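Local coordinates for DNA damage response protein Rtt109, putative (Neosartorya fumigata, PDB 5ZB9) that probably transfers acetyl groups from acetyl-CoA to lysines of histone H3, serving nucleosome assembly and the DNA damage response, at residues T24-S29 and Q459-Q464; S30-C35 and F51-F56; V78-T83 and F407-T412. All blocks are in the same frame, centred on the assembly; numbering follows the deposited sequence.

Interaction 1 (T24-S29 and Q459-Q464)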
ATOM      1  N   THR A  24      17.448 -10.595   8.729  1.00 26.31           N
ATOM      2  CA  THR A  24      18.065  -9.283   8.863  1.00 23.37           C
ATOM      3  C   THR A  24      17.212  -8.284   8.098  1.00 23.66           C
ATOM      4  O   THR A  24      16.757  -8.579   6.995  1.00 23.10           O
ATOM      5  CB  THR A  24      19.509  -9.273   8.320  1.00 24.81           C
ATOM      6  OG1 THR A  24      20.296 -10.222   9.048  1.00 31.29           O
ATOM      7  CG2 THR A  24      20.134  -7.889   8.438  1.00 22.62           C
ATOM      8  N   ILE A  25      16.983  -7.111   8.682  1.00 23.05           N
ATOM      9  CA  ILE A  25      16.163  -6.108   8.022  1.00 24.14           C
ATOM     10  C   ILE A  25      16.914  -4.805   7.782  1.00 25.23           C
ATOM     11  O   ILE A  25      17.729  -4.365   8.598  1.00 25.72           O
ATOM     12  CB  ILE A  25      14.878  -5.805   8.827  1.00 17.27           C
ATOM     13  CG1 ILE A  25      15.221  -5.314  10.233  1.00 16.94           C
ATOM     14  CG2 ILE A  25      14.015  -7.032   8.898  1.00 16.06           C
ATOM     15  CD1 ILE A  25      14.053  -4.727  10.958  1.00 18.76           C
ATOM     16  N   ARG A  26      16.636  -4.200   6.636  1.00 21.36           N
ATOM     17  CA  ARG A  26      17.132  -2.873   6.338  1.00 22.67           C
ATOM     18  C   ARG A  26      15.957  -2.041   5.845  1.00 28.51           C
ATOM     19  O   ARG A  26      15.372  -2.293   4.790  1.00 27.99           O
ATOM     20  CB  ARG A  26      18.268  -2.921   5.311  1.00 22.47           C
ATOM     21  CG  ARG A  26      19.507  -3.645   5.840  1.00 26.62           C
ATOM     22  CD  ARG A  26      20.623  -3.800   4.803  1.00 24.52           C
ATOM     23  NE  ARG A  26      21.820  -4.388   5.403  1.00 27.74           N
ATOM     24  CZ  ARG A  26      22.079  -5.693   5.442  1.00 29.77           C
ATOM     25  NH1 ARG A  26      21.234  -6.559   4.904  1.00 27.26           N
ATOM     26  NH2 ARG A  26      23.187  -6.133   6.019  1.00 31.99           N
ATOM     27  N   HIS A  27      15.593  -1.066   6.657  1.00 22.27           N
ATOM     28  CA  HIS A  27      14.499  -0.180   6.364  1.00 19.15           C
ATOM     29  C   HIS A  27      15.085   1.183   6.008  1.00 27.58           C
ATOM     30  O   HIS A  27      15.686   1.847   6.847  1.00 25.10           O
ATOM     31  CB  HIS A  27      13.565  -0.111   7.577  1.00 23.52           C
ATOM     32  CG  HIS A  27      12.503   0.937   7.478  1.00 24.24           C
ATOM     33  ND1 HIS A  27      11.826   1.408   8.582  1.00 25.53           N
ATOM     34  CD2 HIS A  27      12.001   1.608   6.415  1.00 23.24           C
ATOM     35  CE1 HIS A  27      10.953   2.325   8.204  1.00 28.09           C
ATOM     36  NE2 HIS A  27      11.043   2.467   6.893  1.00 26.59           N
ATOM     37  N   ILE A  28      14.948   1.599   4.758  1.00 21.59           N
ATOM     38  CA  ILE A  28      15.429   2.921   4.412  1.00 26.45           C
ATOM     39  C   ILE A  28      14.241   3.775   4.022  1.00 26.16           C
ATOM     40  O   ILE A  28      13.250   3.272   3.507  1.00 27.13           O
ATOM     41  CB  ILE A  28      16.489   2.887   3.281  1.00 29.14           C
ATOM     42  CG1 ILE A  28      15.893   2.379   1.977  1.00 26.86           C
ATOM     43  CG2 ILE A  28      17.685   2.011   3.683  1.00 26.72           C
ATOM     44  CD1 ILE A  28      16.880   2.411   0.841  1.00 31.62           C
ATOM     45  N   SER A  29      14.323   5.066   4.308  1.00 25.18           N
ATOM     46  CA  SER A  29      13.229   5.965   3.985  1.00 30.11           C
ATOM     47  C   SER A  29      13.748   7.308   3.505  1.00 31.23           C
ATOM     48  O   SER A  29      14.943   7.588   3.584  1.00 32.48           O
ATOM     49  CB  SER A  29      12.308   6.156   5.194  1.00 28.75           C
ATOM     50  OG  SER A  29      12.919   6.941   6.201  1.00 32.84           O
ATOM     51  N   GLN A 459      26.866   5.268   7.172  1.00 39.25           N
ATOM     52  CA  GLN A 459      27.037   4.342   8.287  1.00 30.87           C
ATOM     53  C   GLN A 459      27.971   3.227   7.822  1.00 31.88           C
ATOM     54  O   GLN A 459      28.216   3.083   6.623  1.00 35.96           O
ATOM     55  CB  GLN A 459      25.694   3.779   8.755  1.00 33.37           C
ATOM     56  CG  GLN A 459      24.700   4.841   9.261  1.00 32.13           C
ATOM     57  CD  GLN A 459      23.275   4.293   9.431  1.00 38.27           C
ATOM     58  OE1 GLN A 459      23.081   3.116   9.747  1.00 37.44           O
ATOM     59  NE2 GLN A 459      22.277   5.149   9.211  1.00 28.71           N
ATOM     60  N   LEU A 460      28.517   2.456   8.756  1.00 30.65           N
ATOM     61  CA  LEU A 460      29.395   1.344   8.396  1.00 32.32           C
ATOM     62  C   LEU A 460      28.586   0.122   8.014  1.00 29.98           C
ATOM     63  O   LEU A 460      29.016  -0.713   7.222  1.00 36.86           O
ATOM     64  CB  LEU A 460      30.329   0.976   9.550  1.00 44.82           C
ATOM     65  CG  LEU A 460      31.542   1.842   9.878  1.00 46.24           C
ATOM     66  CD1 LEU A 460      31.121   3.152  10.525  1.00 39.01           C
ATOM     67  CD2 LEU A 460      32.474   1.065  10.796  1.00 43.84           C
ATOM     68  N   TRP A 461      27.411   0.021   8.616  1.00 31.72           N
ATOM     69  CA  TRP A 461      26.549  -1.132   8.454  1.00 26.51           C
ATOM     70  C   TRP A 461      25.148  -0.662   8.791  1.00 25.30           C
ATOM     71  O   TRP A 461      24.939  -0.031   9.824  1.00 27.35           O
ATOM     72  CB  TRP A 461      27.009  -2.269   9.360  1.00 26.18           C
ATOM     73  CG  TRP A 461      26.434  -3.621   9.079  1.00 26.55           C
ATOM     74  CD1 TRP A 461      26.939  -4.569   8.238  1.00 27.05           C
ATOM     75  CD2 TRP A 461      25.276  -4.202   9.686  1.00 23.53           C
ATOM     76  NE1 TRP A 461      26.154  -5.696   8.263  1.00 26.87           N
ATOM     77  CE2 TRP A 461      25.125  -5.498   9.148  1.00 27.12           C
ATOM     78  CE3 TRP A 461      24.342  -3.750  10.620  1.00 23.39           C
ATOM     79  CZ2 TRP A 461      24.081  -6.343   9.514  1.00 23.48           C
ATOM     80  CZ3 TRP A 461      23.305  -4.593  10.985  1.00 24.81           C
ATOM     81  CH2 TRP A 461      23.184  -5.872  10.431  1.00 25.28           C
ATOM     82  N   VAL A 462      24.199  -0.932   7.904  1.00 27.44           N
ATOM     83  CA  VAL A 462      22.823  -0.488   8.089  1.00 23.83           C
ATOM     84  C   VAL A 462      21.906  -1.663   8.420  1.00 26.57           C
ATOM     85  O   VAL A 462      22.017  -2.739   7.829  1.00 23.87           O
ATOM     86  CB  VAL A 462      22.304   0.238   6.831  1.00 29.72           C
ATOM     87  CG1 VAL A 462      20.803   0.516   6.930  1.00 23.48           C
ATOM     88  CG2 VAL A 462      23.082   1.529   6.609  1.00 29.75           C
ATOM     89  N   GLY A 463      21.013  -1.458   9.382  1.00 28.01           N
ATOM     90  CA  GLY A 463      19.980  -2.436   9.666  1.00 27.32           C
ATOM     91  C   GLY A 463      20.107  -3.087  11.023  1.00 27.44           C
ATOM     92  O   GLY A 463      20.764  -2.565  11.924  1.00 32.53           O
ATOM     93  N   GLN A 464      19.453  -4.228  11.176  1.00 25.65           N
ATOM     94  CA  GLN A 464      19.576  -5.006  12.398  1.00 25.68           C
ATOM     95  C   GLN A 464      19.117  -6.418  12.148  1.00 21.99           C
ATOM     96  O   GLN A 464      18.420  -6.700  11.173  1.00 27.03           O
ATOM     97  CB  GLN A 464      18.772  -4.388  13.544  1.00 27.19           C
ATOM     98  CG  GLN A 464      17.276  -4.336  13.315  1.00 25.51           C
ATOM     99  CD  GLN A 464      16.553  -3.554  14.402  1.00 29.72           C
ATOM    100  OE1 GLN A 464      16.286  -2.366  14.253  1.00 31.67           O
ATOM    101  NE2 GLN A 464      16.232  -4.225  15.500  1.00 31.32           N
TER
HETATM  102  O   HOH W   1      24.933  -2.904   5.533  1.00 39.62           O
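Ile-25 and Gln-464 form an antiparallel hydrogen-bonded pair that adds the C-terminal end of the fold to strand 22-35. Ile-25 N donates to Gln-464 O at 2.9 Å, almost straight at the hydrogen (169°), and Gln-464 N returns a bond to Ile-25 O. On the same face their side chains run side by side in one direction, with Ile-25 CG1 3.8 Å from Gln-464 CG; the far end of the glutamine is held by His-416. Just before the pair, Gly-463 carries its CA to 3.2 Å from Ile-25 O; a CB there would clash with Ile-25 O and Arg-26 CG, and the backbone angles by themselves call for glycine.

Arg-26 reaches across the loop with most of its length. From CB, chi1 of -65° sets CG anti to the carbonyl carbon, where it passes 3.3 Å from Val-462 O and also skirts Gly-463 CA. The chain then runs extended to NE. CD stays beside the same carbonyl oxygen, and NE lies 2.9 Å from Val-462 O. Beyond CZ, NH1 makes a salt bridge to Glu-70, and NH2, itself hydrogen-bonded outside the two segments, lies 3.6 Å from Trp-461 CZ2. The arginine crosses the indole at about a right angle, the two planes being 66° apart. A water bonded to Val-462 N at 3.2 Å lies over one indole face, and it takes only a weak bond from Arg-26 NE. Thr-24 completes the contact, its CG2 methyl meeting Gln-464 O while OG1 bonds to Arg-465.

Strand 50-61 pairs with 24-29 along its other edge, through Thr-24, Arg-26 and Ile-28. Helix 439-457 packs against Arg-26, Ile-28 and Val-462; the loop that leaves it runs back to strand 22-35 and enters strand 464-467.

Interaction 2 (S30-C35 and F51-F56)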
ATOM      1  N   SER A  30      12.845   8.131   2.988  1.00 27.16           N
ATOM      2  CA  SER A  30      13.195   9.490   2.597  1.00 30.79           C
ATOM      3  C   SER A  30      12.324  10.458   3.385  1.00 30.58           C
ATOM      4  O   SER A  30      11.258  10.086   3.869  1.00 33.85           O
ATOM      5  CB  SER A  30      13.023   9.687   1.090  1.00 27.72           C
ATOM      6  OG  SER A  30      11.674   9.493   0.706  1.00 36.49           O
ATOM      7  N   ALA A  31      12.775  11.694   3.541  1.00 35.45           N
ATOM      8  CA  ALA A  31      12.001  12.649   4.325  1.00 32.05           C
ATOM      9  C   ALA A  31      10.823  13.084   3.486  1.00 33.02           C
ATOM     10  O   ALA A  31      10.906  13.048   2.256  1.00 40.52           O
ATOM     11  CB  ALA A  31      12.851  13.839   4.735  1.00 34.07           C
ATOM     12  N   PRO A  32       9.718  13.474   4.138  1.00 30.38           N
ATOM     13  CA  PRO A  32       8.543  13.934   3.393  1.00 32.51           C
ATOM     14  C   PRO A  32       8.904  15.083   2.467  1.00 37.92           C
ATOM     15  O   PRO A  32       9.552  16.035   2.896  1.00 35.63           O
ATOM     16  CB  PRO A  32       7.578  14.400   4.490  1.00 37.05           C
ATOM     17  CG  PRO A  32       8.027  13.706   5.725  1.00 38.63           C
ATOM     18  CD  PRO A  32       9.506  13.506   5.595  1.00 32.58           C
ATOM     19  N   SER A  33       8.515  14.982   1.206  1.00 37.31           N
ATOM     20  CA  SER A  33       8.749  16.057   0.262  1.00 39.67           C
ATOM     21  C   SER A  33       7.487  16.261  -0.557  1.00 39.96           C
ATOM     22  O   SER A  33       6.690  15.336  -0.699  1.00 40.16           O
ATOM     23  CB  SER A  33       9.955  15.748  -0.629  1.00 36.26           C
ATOM     24  OG  SER A  33       9.769  14.541  -1.336  1.00 53.91           O
ATOM     25  N   PRO A  34       7.289  17.481  -1.080  1.00 41.26           N
ATOM     26  CA  PRO A  34       6.064  17.791  -1.816  1.00 36.59           C
ATOM     27  C   PRO A  34       5.887  16.878  -3.005  1.00 35.78           C
ATOM     28  O   PRO A  34       6.875  16.502  -3.625  1.00 38.21           O
ATOM     29  CB  PRO A  34       6.282  19.240  -2.269  1.00 37.02           C
ATOM     30  CG  PRO A  34       7.250  19.793  -1.296  1.00 30.72           C
ATOM     31  CD  PRO A  34       8.175  18.656  -0.994  1.00 38.35           C
ATOM     32  N   CYS A  35       4.647  16.516  -3.309  1.00 35.48           N
ATOM     33  CA  CYS A  35       4.384  15.671  -4.461  1.00 29.91           C
ATOM     34  C   CYS A  35       3.075  16.074  -5.105  1.00 27.50           C
ATOM     35  O   CYS A  35       2.334  16.896  -4.568  1.00 28.65           O
ATOM     36  CB  CYS A  35       4.349  14.190  -4.059  1.00 30.45           C
ATOM     37  SG  CYS A  35       2.953  13.750  -2.991  1.00 36.08           S
ATOM     38  N   PHE A  51       2.281  15.828   0.590  1.00 32.98           N
ATOM     39  CA  PHE A  51       3.669  15.417   0.762  1.00 33.46           C
ATOM     40  C   PHE A  51       3.770  13.904   0.676  1.00 34.72           C
ATOM     41  O   PHE A  51       2.821  13.195   1.007  1.00 32.58           O
ATOM     42  CB  PHE A  51       4.219  15.924   2.096  1.00 39.39           C
ATOM     43  CG  PHE A  51       4.290  17.423   2.181  1.00 44.63           C
ATOM     44  CD1 PHE A  51       3.177  18.163   2.559  1.00 40.02           C
ATOM     45  CD2 PHE A  51       5.465  18.094   1.862  1.00 47.95           C
ATOM     46  CE1 PHE A  51       3.236  19.547   2.626  1.00 48.07           C
ATOM     47  CE2 PHE A  51       5.531  19.477   1.927  1.00 48.25           C
ATOM     48  CZ  PHE A  51       4.414  20.205   2.312  1.00 47.61           C
ATOM     49  N   CYS A  52       4.910  13.405   0.216  1.00 37.04           N
ATOM     50  CA  CYS A  52       5.109  11.966   0.158  1.00 32.46           C
ATOM     51  C   CYS A  52       6.401  11.553   0.840  1.00 32.13           C
ATOM     52  O   CYS A  52       7.403  12.261   0.782  1.00 36.88           O
ATOM     53  CB  CYS A  52       5.102  11.466  -1.289  1.00 30.99           C
ATOM     54  SG  CYS A  52       5.127   9.658  -1.408  1.00 36.96           S
ATOM     55  N   GLU A  53       6.357  10.393   1.483  1.00 30.95           N
ATOM     56  CA  GLU A  53       7.497   9.828   2.187  1.00 32.08           C
ATOM     57  C   GLU A  53       7.710   8.405   1.680  1.00 29.73           C
ATOM     58  O   GLU A  53       6.801   7.587   1.753  1.00 28.68           O
ATOM     59  CB  GLU A  53       7.249   9.860   3.703  1.00 32.33           C
ATOM     60  CG  GLU A  53       8.300   9.182   4.584  1.00 41.68           C
ATOM     61  CD  GLU A  53       7.929   9.212   6.077  1.00 49.66           C
ATOM     62  OE1 GLU A  53       6.895   9.818   6.418  1.00 46.36           O
ATOM     63  OE2 GLU A  53       8.668   8.638   6.913  1.00 48.17           O
ATOM     64  N   ASN A  54       8.891   8.115   1.138  1.00 27.34           N
ATOM     65  CA  ASN A  54       9.191   6.766   0.664  1.00 26.45           C
ATOM     66  C   ASN A  54       9.712   5.860   1.766  1.00 29.43           C
ATOM     67  O   ASN A  54      10.504   6.287   2.602  1.00 30.34           O
ATOM     68  CB  ASN A  54      10.223   6.788  -0.462  1.00 34.76           C
ATOM     69  CG  ASN A  54       9.778   7.595  -1.656  1.00 36.31           C
ATOM     70  OD1 ASN A  54       8.588   7.810  -1.875  1.00 44.81           O
ATOM     71  ND2 ASN A  54      10.741   8.045  -2.446  1.00 39.56           N
ATOM     72  N   HIS A  55       9.270   4.607   1.756  1.00 27.86           N
ATOM     73  CA  HIS A  55       9.786   3.587   2.663  1.00 24.39           C
ATOM     74  C   HIS A  55      10.103   2.318   1.905  1.00 24.66           C
ATOM     75  O   HIS A  55       9.304   1.862   1.087  1.00 26.15           O
ATOM     76  CB  HIS A  55       8.786   3.260   3.765  1.00 20.34           C
ATOM     77  CG  HIS A  55       8.541   4.385   4.712  1.00 25.51           C
ATOM     78  ND1 HIS A  55       9.275   4.554   5.865  1.00 26.16           N
ATOM     79  CD2 HIS A  55       7.636   5.390   4.688  1.00 26.51           C
ATOM     80  CE1 HIS A  55       8.834   5.620   6.510  1.00 29.72           C
ATOM     81  NE2 HIS A  55       7.838   6.145   5.818  1.00 29.68           N
ATOM     82  N   PHE A  56      11.259   1.736   2.189  1.00 22.50           N
ATOM     83  CA  PHE A  56      11.605   0.458   1.594  1.00 24.94           C
ATOM     84  C   PHE A  56      12.207  -0.482   2.627  1.00 26.10           C
ATOM     85  O   PHE A  56      13.123  -0.119   3.355  1.00 28.90           O
ATOM     86  CB  PHE A  56      12.573   0.645   0.434  1.00 28.21           C
ATOM     87  CG  PHE A  56      12.989  -0.644  -0.200  1.00 27.58           C
ATOM     88  CD1 PHE A  56      12.113  -1.340  -1.013  1.00 23.85           C
ATOM     89  CD2 PHE A  56      14.249  -1.166   0.026  1.00 23.46           C
ATOM     90  CE1 PHE A  56      12.489  -2.533  -1.588  1.00 28.80           C
ATOM     91  CE2 PHE A  56      14.628  -2.353  -0.548  1.00 25.05           C
ATOM     92  CZ  PHE A  56      13.748  -3.041  -1.355  1.00 27.28           C
TER
HETATM   93  O   HOH W   2      11.517   9.172   6.603  1.00 37.82           O
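Ser-33 and Cys-52 pair across two strands that follow each other in the chain, the arms of an antiparallel beta hairpin with a long connecting loop, within the central sheet of this KAT11-family acetyltransferase. Cys-52 N gives a 2.8 Å bond to Ser-33 O, and Ser-33 N answers to Cys-52 O. Next to this hydrogen-bonded pair stands the non-hydrogen-bonded pair of Pro-34 and Phe-51, where the strands draw together. Here packing is close: chi1 of -64° puts Phe-51 CG beside its own backbone N, and the ring lies obliquely against the proline, CE2 meeting Pro-34 CG at 3.7 Å and CD2 nearing Pro-34 N. Trp-409 touches both Phe-51 and Pro-32.

Toward Ala-31 the contact opens out. Strand 22-35 is interrupted here, two residues, Ala-31 and Pro-32, spanning the distance opposite Glu-53 alone, and Ala-31 turns its methyl away to the exposed side. A water donates to both Ser-30 O and Glu-53 OE2, bridging backbone and carboxylate. Pro-32 still leans in, its CA 3.3 Å from Cys-52 O in a CA-H...O contact.

Regular pairing is replaced at Ser-30 by a mixed grip. Its N bonds to Asn-54 O at 3.0 Å, but Asn-54 N is met by the side-chain oxygen, Ser-30 OG, at 3.1 Å; a chi1 of 62° holds that hydroxyl between backbone N and carbonyl carbon, within reach of the neighbouring strand. Ser-33 OG instead turns to Glu-421.

At the other end Cys-35 points toward the partner strand. Another structure of this protein has a disulfide between Cys-35 and Cys-52; here it is not formed, with Cys-35 SG 3.6 Å from Cys-52 CB and 4.9 Å from Cys-52 SG.

Interaction 3 (V78-T83 and F407-T412)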
ATOM      1  N   VAL A  78       6.781   1.037   0.316  1.00 24.32           N
ATOM      2  CA  VAL A  78       5.529   1.648   0.724  1.00 23.00           C
ATOM      3  C   VAL A  78       5.635   3.163   0.671  1.00 26.32           C
ATOM      4  O   VAL A  78       6.568   3.731   1.226  1.00 26.45           O
ATOM      5  CB  VAL A  78       5.142   1.238   2.141  1.00 24.31           C
ATOM      6  CG1 VAL A  78       3.797   1.818   2.489  1.00 21.19           C
ATOM      7  CG2 VAL A  78       5.142  -0.283   2.282  1.00 22.83           C
ATOM      8  N   LEU A  79       4.686   3.810  -0.002  1.00 22.22           N
ATOM      9  CA  LEU A  79       4.656   5.264  -0.072  1.00 20.14           C
ATOM     10  C   LEU A  79       3.623   5.824   0.896  1.00 25.41           C
ATOM     11  O   LEU A  79       2.458   5.410   0.882  1.00 27.11           O
ATOM     12  CB  LEU A  79       4.345   5.728  -1.492  1.00 23.58           C
ATOM     13  CG  LEU A  79       5.094   5.023  -2.626  1.00 31.29           C
ATOM     14  CD1 LEU A  79       4.575   5.514  -3.976  1.00 28.18           C
ATOM     15  CD2 LEU A  79       6.597   5.230  -2.509  1.00 28.82           C
ATOM     16  N   VAL A  80       4.045   6.760   1.743  1.00 23.91           N
ATOM     17  CA  VAL A  80       3.121   7.411   2.665  1.00 25.70           C
ATOM     18  C   VAL A  80       2.830   8.821   2.182  1.00 25.99           C
ATOM     19  O   VAL A  80       3.730   9.652   2.103  1.00 28.74           O
ATOM     20  CB  VAL A  80       3.674   7.469   4.107  1.00 28.50           C
ATOM     21  CG1 VAL A  80       2.628   8.044   5.056  1.00 25.62           C
ATOM     22  CG2 VAL A  80       4.106   6.092   4.576  1.00 20.68           C
ATOM     23  N   TYR A  81       1.572   9.074   1.836  1.00 27.29           N
ATOM     24  CA  TYR A  81       1.122  10.401   1.426  1.00 26.11           C
ATOM     25  C   TYR A  81       0.424  11.101   2.581  1.00 29.39           C
ATOM     26  O   TYR A  81      -0.249  10.461   3.386  1.00 30.01           O
ATOM     27  CB  TYR A  81       0.165  10.322   0.238  1.00 22.97           C
ATOM     28  CG  TYR A  81       0.725   9.669  -1.006  1.00 30.35           C
ATOM     29  CD1 TYR A  81       0.603   8.297  -1.213  1.00 25.25           C
ATOM     30  CD2 TYR A  81       1.351  10.422  -1.986  1.00 28.91           C
ATOM     31  CE1 TYR A  81       1.101   7.706  -2.352  1.00 25.01           C
ATOM     32  CE2 TYR A  81       1.856   9.834  -3.130  1.00 24.74           C
ATOM     33  CZ  TYR A  81       1.729   8.480  -3.308  1.00 26.96           C
ATOM     34  OH  TYR A  81       2.231   7.900  -4.449  1.00 31.16           O
ATOM     35  N   GLY A  82       0.582  12.416   2.656  1.00 29.01           N
ATOM     36  CA  GLY A  82      -0.117  13.204   3.651  1.00 23.85           C
ATOM     37  C   GLY A  82      -0.731  14.462   3.071  1.00 27.69           C
ATOM     38  O   GLY A  82      -0.083  15.200   2.335  1.00 32.02           O
ATOM     39  N   THR A  83      -2.003  14.678   3.375  1.00 31.09           N
ATOM     40  CA  THR A  83      -2.643  15.976   3.195  1.00 38.15           C
ATOM     41  C   THR A  83      -3.140  16.440   4.561  1.00 39.89           C
ATOM     42  O   THR A  83      -2.904  15.779   5.573  1.00 35.29           O
ATOM     43  CB  THR A  83      -3.833  15.933   2.208  1.00 33.75           C
ATOM     44  OG1 THR A  83      -4.857  15.072   2.727  1.00 34.71           O
ATOM     45  CG2 THR A  83      -3.393  15.451   0.837  1.00 27.18           C
ATOM     46  N   PHE A 407       1.207  21.414   7.300  1.00 86.93           N
ATOM     47  CA  PHE A 407       0.813  20.727   8.536  1.00 77.28           C
ATOM     48  C   PHE A 407       1.970  19.937   9.170  1.00 81.75           C
ATOM     49  O   PHE A 407       3.043  19.804   8.575  1.00 88.80           O
ATOM     50  CB  PHE A 407      -0.354  19.781   8.245  1.00 75.23           C
ATOM     51  CG  PHE A 407      -0.069  18.818   7.126  1.00 73.73           C
ATOM     52  CD1 PHE A 407       0.561  17.605   7.380  1.00 72.47           C
ATOM     53  CD2 PHE A 407      -0.390  19.142   5.817  1.00 65.90           C
ATOM     54  CE1 PHE A 407       0.848  16.724   6.354  1.00 58.19           C
ATOM     55  CE2 PHE A 407      -0.105  18.267   4.784  1.00 59.88           C
ATOM     56  CZ  PHE A 407       0.516  17.055   5.055  1.00 53.27           C
ATOM     57  N   PHE A 408       1.743  19.393  10.366  1.00 80.30           N
ATOM     58  CA  PHE A 408       2.807  18.690  11.088  1.00 81.20           C
ATOM     59  C   PHE A 408       2.890  17.200  10.743  1.00 83.61           C
ATOM     60  O   PHE A 408       1.930  16.444  10.915  1.00 80.60           O
ATOM     61  CB  PHE A 408       2.633  18.855  12.601  1.00 81.70           C
ATOM     62  CG  PHE A 408       3.720  18.194  13.410  1.00 86.67           C
ATOM     63  CD1 PHE A 408       5.041  18.609  13.291  1.00 83.19           C
ATOM     64  CD2 PHE A 408       3.424  17.161  14.289  1.00 82.25           C
ATOM     65  CE1 PHE A 408       6.048  18.003  14.031  1.00 80.57           C
ATOM     66  CE2 PHE A 408       4.427  16.550  15.032  1.00 82.65           C
ATOM     67  CZ  PHE A 408       5.740  16.973  14.901  1.00 75.77           C
ATOM     68  N   TRP A 409       4.059  16.789  10.263  1.00 82.13           N
ATOM     69  CA  TRP A 409       4.308  15.405   9.886  1.00 72.54           C
ATOM     70  C   TRP A 409       5.261  14.745  10.883  1.00 78.34           C
ATOM     71  O   TRP A 409       6.478  14.931  10.808  1.00 71.88           O
ATOM     72  CB  TRP A 409       4.883  15.347   8.473  1.00 59.12           C
ATOM     73  CG  TRP A 409       5.056  13.968   7.912  1.00 59.58           C
ATOM     74  CD1 TRP A 409       5.812  12.950   8.431  1.00 58.00           C
ATOM     75  CD2 TRP A 409       4.486  13.463   6.699  1.00 60.68           C
ATOM     76  NE1 TRP A 409       5.732  11.841   7.622  1.00 56.63           N
ATOM     77  CE2 TRP A 409       4.924  12.130   6.553  1.00 58.56           C
ATOM     78  CE3 TRP A 409       3.641  14.008   5.726  1.00 55.07           C
ATOM     79  CZ2 TRP A 409       4.541  11.332   5.469  1.00 49.69           C
ATOM     80  CZ3 TRP A 409       3.266  13.213   4.649  1.00 51.53           C
ATOM     81  CH2 TRP A 409       3.717  11.892   4.531  1.00 42.28           C
ATOM     82  N   PRO A 410       4.706  13.958  11.819  1.00 83.81           N
ATOM     83  CA  PRO A 410       5.504  13.285  12.854  1.00 78.98           C
ATOM     84  C   PRO A 410       6.498  12.284  12.268  1.00 72.87           C
ATOM     85  O   PRO A 410       6.112  11.437  11.454  1.00 70.82           O
ATOM     86  CB  PRO A 410       4.448  12.560  13.704  1.00 72.49           C
ATOM     87  CG  PRO A 410       3.137  13.223  13.362  1.00 74.64           C
ATOM     88  CD  PRO A 410       3.270  13.647  11.935  1.00 72.82           C
ATOM     89  N   ASP A 411       7.761  12.376  12.673  1.00 63.62           N
ATOM     90  CA  ASP A 411       8.754  11.419  12.193  1.00 68.23           C
ATOM     91  C   ASP A 411       9.180  10.442  13.293  1.00 63.47           C
ATOM     92  O   ASP A 411      10.172  10.648  14.000  1.00 57.16           O
ATOM     93  CB  ASP A 411       9.968  12.149  11.597  1.00 81.47           C
ATOM     94  CG  ASP A 411      10.690  13.034  12.600  1.00 76.57           C
ATOM     95  OD1 ASP A 411      10.065  13.440  13.605  1.00 81.08           O
ATOM     96  OD2 ASP A 411      11.887  13.314  12.375  1.00 66.46           O
ATOM     97  N   THR A 412       8.411   9.366  13.427  1.00 65.42           N
ATOM     98  CA  THR A 412       8.714   8.325  14.403  1.00 64.37           C
ATOM     99  C   THR A 412       8.904   6.960  13.740  1.00 61.53           C
ATOM    100  O   THR A 412       9.429   6.024  14.361  1.00 58.83           O
ATOM    101  CB  THR A 412       7.613   8.219  15.469  1.00 59.68           C
ATOM    102  OG1 THR A 412       7.716   6.952  16.135  1.00 62.52           O
ATOM    103  CG2 THR A 412       6.236   8.354  14.829  1.00 52.72           C
TER
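Within 78-83, Val-80 is the first residue to meet Trp-409, and it does so with both side chain and backbone. Its CB points toward the loop 407-412, and CG1, anti to the backbone N, lies 3.8 Å from CZ2 of the indole, the two side chains crossing at a slant. The carbonyl of the same residue faces the rim of the ring: Val-80 O is 3.3 Å from Trp-409 CH2, near the ring plane. This oxygen is probably also hydrogen-bonded to the backbone of Glu-53 in the adjacent strand.

Tyr-81 directs its CB away from the loop, its side chain touching Cys-52, and offers its backbone, the carbonyl carbon lying close to Trp-409 CH2. At Gly-82 the strand is reached by two aromatic rings. Trp-409 brings CZ3 to 3.4 Å from Gly-82 N, again with its rim, and Phe-407 brings CZ to 3.3 Å from Gly-82 O, also near its ring plane. Having no side chain, Gly-82 lets the indole come right up to the main chain, while its backbone stays paired with Phe-51.

Thr-83 meets Phe-407 differently. Its carbonyl group lies over one face of the phenyl ring, with Thr-83 C 3.5 Å from Phe-407 CE2 and the oxygen above the plane toward the rim. That oxygen accepts a hydrogen bond from Arg-129, whose side chain also touches Phe-407.

The loop is therefore held to segment 78-83 by aromatic rims and one ring face rather than by backbone pairing. Aromatic C-H edges carry a slight positive charge, so their approach to Val-80 O and Gly-82 O is probably mildly favourable, supplementing dispersion at Val-80 CG1; Trp-409 NE1 adds a weak hydrogen bond to Glu-53 in the next strand.

In the fold
All three contacts gather on one sheet, at strands 22-35, 50-61 and 71-82. Interactions 1 and 2 share strand 22-35, using successive parts of it, and meet where Ile-28 O takes a probable hydrogen bond from Phe-56 N and the rings of His-27 and His-55 come together. Interactions 2 and 3 lie closest, their centres about 7 Å apart, joined by probable backbone bonds between 51-56 and 78-83. Interaction 2 is a surface contact between strands consecutive in the chain, made largely by backbone bonds. The other two are partly buried and bring in distant chain: the 459-464 loop through one antiparallel bridge and an arginine laid along the loop, the 407-412 loop through aromatic packing.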